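PDB 5VM1: xylulokinase from Brucella ovis, which probably catalyses the ATP-dependent phosphorylation of D-xylulose to D-xylulose 5-phosphate, as a member of the FGGY family of carbohydrate kinases. Local coordinates for residues Gly82-Met87 and Asn244-Cys249; Asp179-Ser184 and Ala286-Leu291; Cys249-Val254 and Ser398-Gly403; Leu440-Ala445 and Phe451-Pro456. One frame throughout, in Å; residues are numbered along the deposited sequence.

Contact 1 (Gly82-Met87 and Asn244-Cys249)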
loop_
_atom_site.group_PDB
_atom_site.type_symbol
_atom_site.label_atom_id
_atom_site.label_comp_id
_atom_site.label_asym_id
_atom_site.label_seq_id
_atom_site.Cartn_x
_atom_site.Cartn_y
_atom_site.Cartn_z
ATOM N N GLY A 82 16.979 0.838 6.219
ATOM C CA GLY A 82 15.850 1.376 5.464
ATOM C C GLY A 82 14.535 1.128 6.175
ATOM O O GLY A 82 14.345 0.077 6.783
ATOM N N LEU A 83 13.633 2.098 6.089
ATOM C CA LEU A 83 12.348 2.067 6.779
ATOM C C LEU A 83 11.164 1.940 5.813
ATOM O O LEU A 83 11.158 2.501 4.714
ATOM C CB LEU A 83 12.142 3.326 7.639
ATOM C CG LEU A 83 13.187 3.605 8.688
ATOM C CD1 LEU A 83 12.827 4.811 9.545
ATOM C CD2 LEU A 83 13.326 2.391 9.519
ATOM N N SER A 84 10.125 1.244 6.280
ATOM C CA SER A 84 8.850 1.135 5.589
ATOM C C SER A 84 7.734 1.261 6.610
ATOM O O SER A 84 7.891 0.867 7.771
ATOM C CB SER A 84 8.693 -0.192 4.866
ATOM O OG SER A 84 7.374 -0.315 4.380
ATOM N N GLY A 85 6.618 1.836 6.187
ATOM C CA GLY A 85 5.514 2.020 7.109
ATOM C C GLY A 85 4.145 2.018 6.470
ATOM O O GLY A 85 3.971 2.398 5.306
ATOM N N GLN A 86 3.158 1.620 7.277
ATOM C CA GLN A 86 1.768 1.898 6.986
ATOM C C GLN A 86 1.602 3.389 6.807
ATOM O O GLN A 86 2.045 4.166 7.652
ATOM C CB GLN A 86 0.914 1.420 8.151
ATOM C CG GLN A 86 1.599 1.640 9.506
ATOM C CD GLN A 86 0.653 1.580 10.706
ATOM O OE1 GLN A 86 -0.470 2.086 10.680
ATOM N NE2 GLN A 86 1.099 0.900 11.749
ATOM N N MET A 87 0.925 3.777 5.728
ATOM C CA MET A 87 0.813 5.146 5.251
ATOM C C MET A 87 -0.239 5.924 6.041
ATOM O O MET A 87 -0.991 5.370 6.840
ATOM C CB MET A 87 0.470 5.128 3.762
ATOM C CG MET A 87 1.449 4.353 2.865
ATOM S SD MET A 87 1.046 4.376 1.129
ATOM C CE MET A 87 1.135 6.106 0.760
ATOM N N ASN A 244 3.262 0.713 0.278
ATOM C CA ASN A 244 3.023 0.386 -1.123
ATOM C C ASN A 244 4.271 0.630 -1.961
ATOM O O ASN A 244 4.749 -0.277 -2.647
ATOM C CB ASN A 244 1.831 1.168 -1.644
ATOM C CG ASN A 244 0.526 0.637 -1.107
ATOM O OD1 ASN A 244 -0.007 1.142 -0.115
ATOM N ND2 ASN A 244 -0.022 -0.366 -1.784
ATOM N N ALA A 245 4.826 1.845 -1.888
ATOM C CA ALA A 245 6.049 2.173 -2.605
ATOM C C ALA A 245 7.222 1.327 -2.106
ATOM O O ALA A 245 8.119 0.977 -2.881
ATOM C CB ALA A 245 6.338 3.666 -2.459
ATOM N N ALA A 246 7.250 1.008 -0.807
ATOM C CA ALA A 246 8.287 0.110 -0.302
ATOM C C ALA A 246 8.164 -1.264 -0.926
ATOM O O ALA A 246 9.145 -1.838 -1.413
ATOM C CB ALA A 246 8.175 -0.025 1.214
ATOM N N SER A 247 6.943 -1.790 -0.943
ATOM C CA SER A 247 6.666 -3.094 -1.529
ATOM C C SER A 247 7.099 -3.134 -2.985
ATOM O O SER A 247 7.744 -4.092 -3.426
ATOM C CB SER A 247 5.171 -3.368 -1.391
ATOM O OG SER A 247 4.899 -4.732 -1.372
ATOM N N ALA A 248 6.795 -2.062 -3.730
ATOM C CA ALA A 248 7.167 -1.970 -5.140
ATOM C C ALA A 248 8.683 -1.955 -5.337
ATOM O O ALA A 248 9.189 -2.558 -6.292
ATOM C CB ALA A 248 6.545 -0.720 -5.763
ATOM N N CYS A 249 9.427 -1.291 -4.437
ATOM C CA CYS A 249 10.888 -1.372 -4.477
ATOM C C CYS A 249 11.370 -2.783 -4.210
ATOM O O CYS A 249 12.340 -3.234 -4.817
ATOM C CB CYS A 249 11.525 -0.431 -3.458
ATOM S SG CYS A 249 11.450 1.314 -3.853
#
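S84 and A246 make the closer of the two touches between strand 78-85 and helix 243-251. The methyl CB of A246 sits 3.3 Å from S84 OG and 3.7 Å from S84 CB, where the two backbones come nearest, with 6.0 Å between the CA atoms of S84 and A246. The serine hydroxyl is swung away from its own backbone N, with OG anti to it (chi1 172°), and in that rotamer it is hydrogen-bonded to OD1 of D14, a residue predicted to be important for activity. The small methyl of A246 therefore covers a hydroxyl whose polar need is met elsewhere. A433 and A437 of helix 433-446 close in on S84 as well, and A433 also meets A246.

At the start of the helix segment M87 reaches the side chain of N244, the two crossing at about a right angle. Chi1 (-56°) and the straight chi2 (-179°) of M87 bring SD up beside the N244 side chain; the bend at chi3 then turns the methyl CE away from it. M87 also lies against D243, the residue before N244 and the predicted proton acceptor.

M87 belongs to the predicted substrate site, and strand 78-85 runs beside both 9-15 and 236-242. Chemically, the contact sets the apolar A246 methyl against the S84 hydroxyl. S84, hydrogen-bonded to D14, probably steadies that residue, while S84 and M87 merely pack on D243.

Contact 2 (Asp179-Ser184 and Ala286-Leu291)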
loop_
_atom_site.group_PDB
_atom_site.type_symbol
_atom_site.label_atom_id
_atom_site.label_comp_id
_atom_site.label_asym_id
_atom_site.label_seq_id
_atom_site.Cartn_x
_atom_site.Cartn_y
_atom_site.Cartn_z
ATOM N N ASP A 179 5.612 8.632 1.089
ATOM C CA ASP A 179 4.766 8.566 2.259
ATOM C C ASP A 179 4.057 9.888 2.464
ATOM O O ASP A 179 2.883 9.918 2.855
ATOM C CB ASP A 179 5.632 8.196 3.470
ATOM C CG ASP A 179 4.946 7.227 4.450
ATOM O OD1 ASP A 179 3.730 6.903 4.323
ATOM O OD2 ASP A 179 5.681 6.744 5.339
ATOM N N SER A 180 4.741 10.981 2.152
ATOM C CA SER A 180 4.155 12.280 2.382
ATOM C C SER A 180 3.132 12.676 1.328
ATOM O O SER A 180 2.245 13.485 1.629
ATOM C CB SER A 180 5.277 13.297 2.501
ATOM O OG SER A 180 5.824 13.227 3.811
ATOM N N ALA A 181 3.180 12.074 0.133
ATOM C CA ALA A 181 2.117 12.292 -0.848
ATOM C C ALA A 181 0.784 11.741 -0.358
ATOM O O ALA A 181 -0.268 12.126 -0.883
ATOM C CB ALA A 181 2.474 11.674 -2.206
ATOM N N GLY A 182 0.812 10.839 0.612
ATOM C CA GLY A 182 -0.375 10.343 1.269
ATOM C C GLY A 182 -0.905 11.191 2.408
ATOM O O GLY A 182 -1.865 10.801 3.067
ATOM N N THR A 183 -0.355 12.368 2.639
ATOM C CA THR A 183 -0.864 13.203 3.716
ATOM C C THR A 183 -1.972 14.122 3.262
ATOM O O THR A 183 -2.758 14.581 4.098
ATOM C CB THR A 183 0.257 14.076 4.297
ATOM O OG1 THR A 183 0.685 15.002 3.295
ATOM C CG2 THR A 183 1.437 13.237 4.721
ATOM N N SER A 184 -2.077 14.332 1.952
ATOM C CA SER A 184 -2.910 15.346 1.321
ATOM C C SER A 184 -2.449 16.758 1.651
ATOM O O SER A 184 -3.204 17.705 1.494
ATOM C CB SER A 184 -4.378 15.151 1.681
ATOM O OG SER A 184 -4.823 13.937 1.117
ATOM N N ALA A 286 -2.384 8.849 -7.278
ATOM C CA ALA A 286 -1.092 9.177 -7.886
ATOM C C ALA A 286 -0.204 9.759 -6.798
ATOM O O ALA A 286 -0.492 10.834 -6.255
ATOM C CB ALA A 286 -1.218 10.161 -9.051
ATOM N N PHE A 287 0.874 9.050 -6.493
ATOM C CA PHE A 287 1.780 9.411 -5.422
ATOM C C PHE A 287 3.197 9.409 -5.961
ATOM O O PHE A 287 3.502 8.735 -6.957
ATOM C CB PHE A 287 1.720 8.417 -4.252
ATOM C CG PHE A 287 0.402 8.344 -3.547
ATOM C CD1 PHE A 287 -0.280 9.487 -3.182
ATOM C CD2 PHE A 287 -0.135 7.110 -3.197
ATOM C CE1 PHE A 287 -1.495 9.403 -2.489
ATOM C CE2 PHE A 287 -1.346 7.019 -2.508
ATOM C CZ PHE A 287 -2.026 8.172 -2.156
ATOM N N CYS A 288 4.077 10.110 -5.241
ATOM C CA CYS A 288 5.507 9.978 -5.495
ATOM C C CYS A 288 5.960 8.557 -5.185
ATOM O O CYS A 288 5.425 7.887 -4.297
ATOM C CB CYS A 288 6.310 10.951 -4.625
ATOM S SG CYS A 288 5.840 12.695 -4.763
ATOM N N HIS A 289 6.953 8.095 -5.934
ATOM C CA HIS A 289 7.601 6.830 -5.629
ATOM C C HIS A 289 8.726 7.065 -4.625
ATOM O O HIS A 289 8.967 8.183 -4.181
ATOM C CB HIS A 289 8.137 6.185 -6.901
ATOM C CG HIS A 289 8.173 4.689 -6.854
ATOM N ND1 HIS A 289 8.447 3.987 -5.701
ATOM C CD2 HIS A 289 8.020 3.762 -7.831
ATOM C CE1 HIS A 289 8.458 2.694 -5.967
ATOM N NE2 HIS A 289 8.214 2.532 -7.253
ATOM N N ALA A 290 9.402 5.997 -4.220
ATOM C CA ALA A 290 10.534 6.157 -3.320
ATOM C C ALA A 290 11.776 6.610 -4.050
ATOM O O ALA A 290 12.780 6.901 -3.400
ATOM C CB ALA A 290 10.843 4.863 -2.579
ATOM N N LEU A 291 11.750 6.634 -5.380
ATOM C CA LEU A 291 12.964 6.986 -6.082
ATOM C C LEU A 291 12.845 8.392 -6.634
ATOM O O LEU A 291 11.749 8.866 -6.931
ATOM C CB LEU A 291 13.263 5.998 -7.213
ATOM C CG LEU A 291 13.194 4.524 -6.785
ATOM C CD1 LEU A 291 13.752 3.608 -7.843
ATOM C CD2 LEU A 291 13.897 4.302 -5.467
#
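The ring of F287 meets the peptide of A181 at a slant, neither squarely over a face nor squarely at an edge. Its CE1 lies 3.4 Å from A181 O, and CA of G182 approaches the same ring carbon, again obliquely, at 4.0 Å from CE1. The A181 methyl touches the CD1 side of the ring, next to where it joins CB, with A181 CB 3.6 Å from F287 CD1. Beyond the two segments the F287 ring meets the H285 imidazole, their planes only about 10° apart.

A181 serves both neighbours of the strand end. Besides the ring, its CB lies 3.8 Å from the backbone N of C288 and 4.3 Å from C288 SG. CG of F287 stands anti to the carbonyl carbon (chi1 -63°), which swings the ring over to A181 and G182; chi2 (-46°) sets its tilt.

The A181-G182 backbone is the middle of a type I beta turn from S180 to T183. S180 O is gripped twice, by T183 N and by T183 OG1, the latter 2.7 Å from S180 O and in the carbonyl plane. G182 O goes to ND1 of H88, a predicted substrate-binding residue.

Strand 285-288 is an outermost strand of the seven-stranded sheet, and the turn begins at the end of helix 177-180. One partner thus comes from the N-terminal and one from the C-terminal FGGY family region, close to the predicted substrate residue H88, an arrangement consistent with the two-lobed FGGY kinase fold.

Contact 3 (Cys249-Val254 and Ser398-Gly403)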
loop_
_atom_site.group_PDB
_atom_site.type_symbol
_atom_site.label_atom_id
_atom_site.label_comp_id
_atom_site.label_asym_id
_atom_site.label_seq_id
_atom_site.Cartn_x
_atom_site.Cartn_y
_atom_site.Cartn_z
ATOM N N CYS A 249 9.427 -1.291 -4.437
ATOM C CA CYS A 249 10.888 -1.372 -4.477
ATOM C C CYS A 249 11.370 -2.783 -4.210
ATOM O O CYS A 249 12.340 -3.234 -4.817
ATOM C CB CYS A 249 11.525 -0.431 -3.458
ATOM S SG CYS A 249 11.450 1.314 -3.853
ATOM N N GLY A 250 10.699 -3.507 -3.314
ATOM C CA GLY A 250 11.055 -4.900 -3.102
ATOM C C GLY A 250 10.774 -5.764 -4.315
ATOM O O GLY A 250 11.471 -6.751 -4.554
ATOM N N MET A 251 9.763 -5.403 -5.097
ATOM C CA MET A 251 9.337 -6.193 -6.239
ATOM C C MET A 251 10.015 -5.807 -7.543
ATOM O O MET A 251 9.861 -6.532 -8.530
ATOM C CB MET A 251 7.837 -6.036 -6.446
ATOM C CG MET A 251 7.243 -7.202 -7.182
ATOM S SD MET A 251 6.669 -8.302 -5.914
ATOM C CE MET A 251 5.545 -7.094 -5.138
ATOM N N GLY A 252 10.766 -4.705 -7.579
ATOM C CA GLY A 252 11.317 -4.209 -8.825
ATOM C C GLY A 252 10.352 -3.389 -9.654
ATOM O O GLY A 252 10.630 -3.138 -10.836
ATOM N N THR A 253 9.232 -2.956 -9.082
ATOM C CA THR A 253 8.247 -2.185 -9.832
ATOM C C THR A 253 8.550 -0.688 -9.705
ATOM O O THR A 253 7.917 0.051 -8.959
ATOM C CB THR A 253 6.850 -2.514 -9.340
ATOM O OG1 THR A 253 6.734 -3.928 -9.212
ATOM C CG2 THR A 253 5.840 -2.022 -10.330
ATOM N N VAL A 254 9.570 -0.252 -10.440
ATOM C CA VAL A 254 10.023 1.132 -10.361
ATOM C C VAL A 254 10.172 1.772 -11.745
ATOM O O VAL A 254 10.291 2.998 -11.857
ATOM C CB VAL A 254 11.335 1.211 -9.565
ATOM C CG1 VAL A 254 11.124 0.728 -8.160
ATOM C CG2 VAL A 254 12.389 0.373 -10.232
ATOM N N SER A 398 3.631 -5.707 -18.812
ATOM C CA SER A 398 3.766 -6.898 -17.994
ATOM C C SER A 398 3.283 -6.603 -16.580
ATOM O O SER A 398 3.524 -5.521 -16.028
ATOM C CB SER A 398 5.218 -7.388 -17.999
ATOM O OG SER A 398 6.078 -6.443 -17.376
ATOM N N LEU A 399 2.643 -7.597 -15.989
ATOM C CA LEU A 399 2.042 -7.508 -14.675
ATOM C C LEU A 399 2.584 -8.624 -13.788
ATOM O O LEU A 399 2.746 -9.760 -14.237
ATOM C CB LEU A 399 0.513 -7.588 -14.807
ATOM C CG LEU A 399 -0.312 -7.242 -13.575
ATOM C CD1 LEU A 399 0.048 -5.869 -12.996
ATOM C CD2 LEU A 399 -1.773 -7.327 -13.913
ATOM N N THR A 400 2.901 -8.289 -12.536
ATOM C CA THR A 400 3.401 -9.243 -11.552
ATOM C C THR A 400 2.404 -9.379 -10.407
ATOM O O THR A 400 1.908 -8.371 -9.907
ATOM C CB THR A 400 4.731 -8.774 -11.032
ATOM O OG1 THR A 400 5.571 -8.482 -12.156
ATOM C CG2 THR A 400 5.365 -9.829 -10.168
ATOM N N ALA A 401 2.115 -10.620 -9.979
ATOM C CA ALA A 401 1.043 -10.890 -9.012
ATOM C C ALA A 401 1.574 -11.332 -7.650
ATOM O O ALA A 401 2.404 -12.243 -7.565
ATOM C CB ALA A 401 0.070 -11.947 -9.536
ATOM N N VAL A 402 1.069 -10.695 -6.584
ATOM C CA VAL A 402 1.383 -11.049 -5.202
ATOM C C VAL A 402 0.102 -11.021 -4.378
ATOM O O VAL A 402 -0.973 -10.693 -4.875
ATOM C CB VAL A 402 2.439 -10.115 -4.576
ATOM C CG1 VAL A 402 3.706 -10.164 -5.411
ATOM C CG2 VAL A 402 1.888 -8.676 -4.374
ATOM N N GLY A 403 0.235 -11.335 -3.094
ATOM C CA GLY A 403 -0.883 -11.348 -2.176
ATOM C C GLY A 403 -1.498 -12.722 -2.079
ATOM O O GLY A 403 -1.225 -13.619 -2.877
#
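M251, at the end of helix 243-251, sends its side chain across to T400 and V402 of strand 399-402. From CB, which leaves the backbone in the direction of the strand, CG extends anti to the backbone N (chi1 -156°) and passes the methyl of T400, with CG 4.4 Å from T400 CG2. The chain then bends at chi2 (94°) and again at chi3, which carries it along the strand to V402. There SD lies 3.5 Å from V402 CG1. The terminal CE fits against both branches of the valine, 3.6 Å from V402 CG1 and 4.1 Å from V402 CG2, so that M251 and V402 meet tip to tip.

T400 and V402 lie on the strand face turned to the helix, whereas A401 between them points away, toward L412 of helix 409-419. Right after M251, G252 takes a positive phi and leaves the helix, and T253 is the centre of an inverse gamma turn.

The strand is an inner member of the seven-stranded sheet, running parallel to 259-263 and 423-426. Between these two segments the contact is apolar, carried by the M251 side chain, with methyl, methylene and thioether partners and no charge involved.

Contact 4 (Leu440-Ala445 and Phe451-Pro456)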
loop_
_atom_site.group_PDB
_atom_site.type_symbol
_atom_site.label_atom_id
_atom_site.label_comp_id
_atom_site.label_asym_id
_atom_site.label_seq_id
_atom_site.Cartn_x
_atom_site.Cartn_y
_atom_site.Cartn_z
ATOM N N LEU A 440 16.209 -0.023 0.163
ATOM C CA LEU A 440 16.404 1.419 0.259
ATOM C C LEU A 440 17.563 1.735 1.205
ATOM O O LEU A 440 18.389 2.615 0.925
ATOM C CB LEU A 440 15.103 2.099 0.700
ATOM C CG LEU A 440 13.974 2.145 -0.356
ATOM C CD1 LEU A 440 12.624 2.613 0.188
ATOM C CD2 LEU A 440 14.348 2.984 -1.562
ATOM N N GLY A 441 17.702 0.960 2.277
ATOM C CA GLY A 441 18.863 1.122 3.129
ATOM C C GLY A 441 20.156 0.841 2.389
ATOM O O GLY A 441 21.143 1.561 2.560
ATOM N N LEU A 442 20.157 -0.176 1.511
ATOM C CA LEU A 442 21.364 -0.462 0.732
ATOM C C LEU A 442 21.672 0.682 -0.219
ATOM O O LEU A 442 22.838 1.038 -0.421
ATOM C CB LEU A 442 21.210 -1.771 -0.052
ATOM C CG LEU A 442 22.326 -2.318 -0.970
ATOM C CD1 LEU A 442 22.124 -3.805 -1.165
ATOM C CD2 LEU A 442 22.450 -1.650 -2.344
ATOM N N ILE A 443 20.631 1.294 -0.780
ATOM C CA ILE A 443 20.823 2.357 -1.756
ATOM C C ILE A 443 21.384 3.611 -1.098
ATOM O O ILE A 443 22.319 4.231 -1.621
ATOM C CB ILE A 443 19.500 2.624 -2.482
ATOM C CG1 ILE A 443 19.134 1.404 -3.334
ATOM C CG2 ILE A 443 19.627 3.852 -3.355
ATOM C CD1 ILE A 443 17.709 1.405 -3.842
ATOM N N ALA A 444 20.845 4.004 0.058
ATOM C CA ALA A 444 21.333 5.225 0.696
ATOM C C ALA A 444 22.751 5.071 1.235
ATOM O O ALA A 444 23.547 6.019 1.163
ATOM C CB ALA A 444 20.398 5.638 1.832
ATOM N N ALA A 445 23.095 3.878 1.735
ATOM C CA ALA A 445 24.396 3.667 2.365
ATOM C C ALA A 445 25.522 3.636 1.336
ATOM O O ALA A 445 26.634 4.096 1.614
ATOM C CB ALA A 445 24.381 2.374 3.184
ATOM N N PHE A 451 17.870 2.438 -9.384
ATOM C CA PHE A 451 17.262 1.562 -10.385
ATOM C C PHE A 451 18.098 0.319 -10.645
ATOM O O PHE A 451 17.553 -0.691 -11.104
ATOM C CB PHE A 451 17.003 2.298 -11.702
ATOM C CG PHE A 451 15.856 3.259 -11.640
ATOM C CD1 PHE A 451 14.554 2.799 -11.532
ATOM C CD2 PHE A 451 16.070 4.623 -11.691
ATOM C CE1 PHE A 451 13.474 3.688 -11.475
ATOM C CE2 PHE A 451 15.000 5.511 -11.633
ATOM C CZ PHE A 451 13.698 5.035 -11.527
ATOM N N THR A 452 19.395 0.352 -10.351
ATOM C CA THR A 452 20.171 -0.873 -10.479
ATOM C C THR A 452 20.011 -1.786 -9.272
ATOM O O THR A 452 20.311 -2.972 -9.370
ATOM C CB THR A 452 21.666 -0.573 -10.713
ATOM O OG1 THR A 452 22.286 -0.066 -9.522
ATOM C CG2 THR A 452 21.809 0.453 -11.808
ATOM N N ILE A 453 19.493 -1.291 -8.159
ATOM C CA ILE A 453 19.326 -2.123 -6.969
ATOM C C ILE A 453 17.957 -2.798 -6.943
ATOM O O ILE A 453 17.848 -3.998 -6.686
ATOM C CB ILE A 453 19.569 -1.271 -5.705
ATOM C CG1 ILE A 453 20.977 -0.680 -5.750
ATOM C CG2 ILE A 453 19.393 -2.105 -4.468
ATOM C CD1 ILE A 453 22.056 -1.688 -6.048
ATOM N N CYS A 454 16.897 -2.046 -7.226
ATOM C CA CYS A 454 15.522 -2.532 -7.127
ATOM C C CYS A 454 15.141 -3.326 -8.377
ATOM O O CYS A 454 14.353 -2.895 -9.220
ATOM C CB CYS A 454 14.578 -1.364 -6.912
ATOM S SG CYS A 454 14.868 -0.461 -5.385
ATOM N N THR A 455 15.679 -4.558 -8.455
ATOM C CA THR A 455 15.492 -5.483 -9.564
ATOM C C THR A 455 14.272 -6.367 -9.323
ATOM O O THR A 455 13.856 -6.580 -8.176
ATOM C CB THR A 455 16.740 -6.368 -9.749
ATOM O OG1 THR A 455 17.005 -7.123 -8.562
ATOM C CG2 THR A 455 17.994 -5.535 -10.099
ATOM N N PRO A 456 13.637 -6.871 -10.381
ATOM C CA PRO A 456 12.524 -7.806 -10.180
ATOM C C PRO A 456 13.040 -9.130 -9.650
ATOM O O PRO A 456 14.224 -9.468 -9.828
ATOM C CB PRO A 456 11.928 -7.959 -11.591
ATOM C CG PRO A 456 13.054 -7.595 -12.525
ATOM C CD PRO A 456 13.863 -6.540 -11.799
#
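In I443, chi1 (-67°, CG1 anti to the carbonyl carbon) and an extended chi2 (166°) carry CG1 and CD1 across to I453 and C454; in I453, chi2 (-50°) turns CD1 to L442. CB of both isoleucines already points toward the other segment, and their side chains slide past each other in opposite directions. CG1 of I443 lies 3.6 Å from I453 CB and 3.7 Å from I453 CG2. Farther along, CD1 of I443 runs on to the thiol, 3.7 Å from C454 SG. L442, one residue earlier, brings its CD2 branch in from a second position on the helix; it crosses I453 obliquely, with CD2 3.7 Å from I453 CD1 and 3.8 Å from I453 CG2.

The two segments are close in sequence: the chain leaves helix 433-446, reverses, and comes back through the short, weakly bonded helix 450-453 on its way to strand 459-463, an outermost strand of the seven-stranded sheet. Meanwhile helix 433-446 rests on the six-stranded sheet, with L440 against A241, A444 against I236 and A238, and L442 against Y10.

C454 is the centre of an inverse gamma turn, and its side chain touches C249 of helix 243-251 as well as I443. T455 O, just beyond, is hydrogen-bonded to R439 NH1, the same guanidinium nitrogen that reaches C249 O.

Helix 243-251 ties the set together: contact 1 uses its body, contact 3 its end, and they share C249, with centres about 13 Å apart. C249 also touches A290 of contact 2 and L440 and C454 of contact 4, while H289 NE2 reaches T253 O between contacts 2 and 3. Contact 1 belongs to the six-stranded sheet; contacts 2 and 3 both reach the seven-stranded one, by an outermost and an inner strand. Centres are 11 to 18 Å apart. Along the chain, contact 2 interlocks with contacts 1 and 3, whereas contact 4 closes last, near the end. Helix 243-251, beside the predicted active site, is one place where the two FGGY regions meet; contact 2 is another.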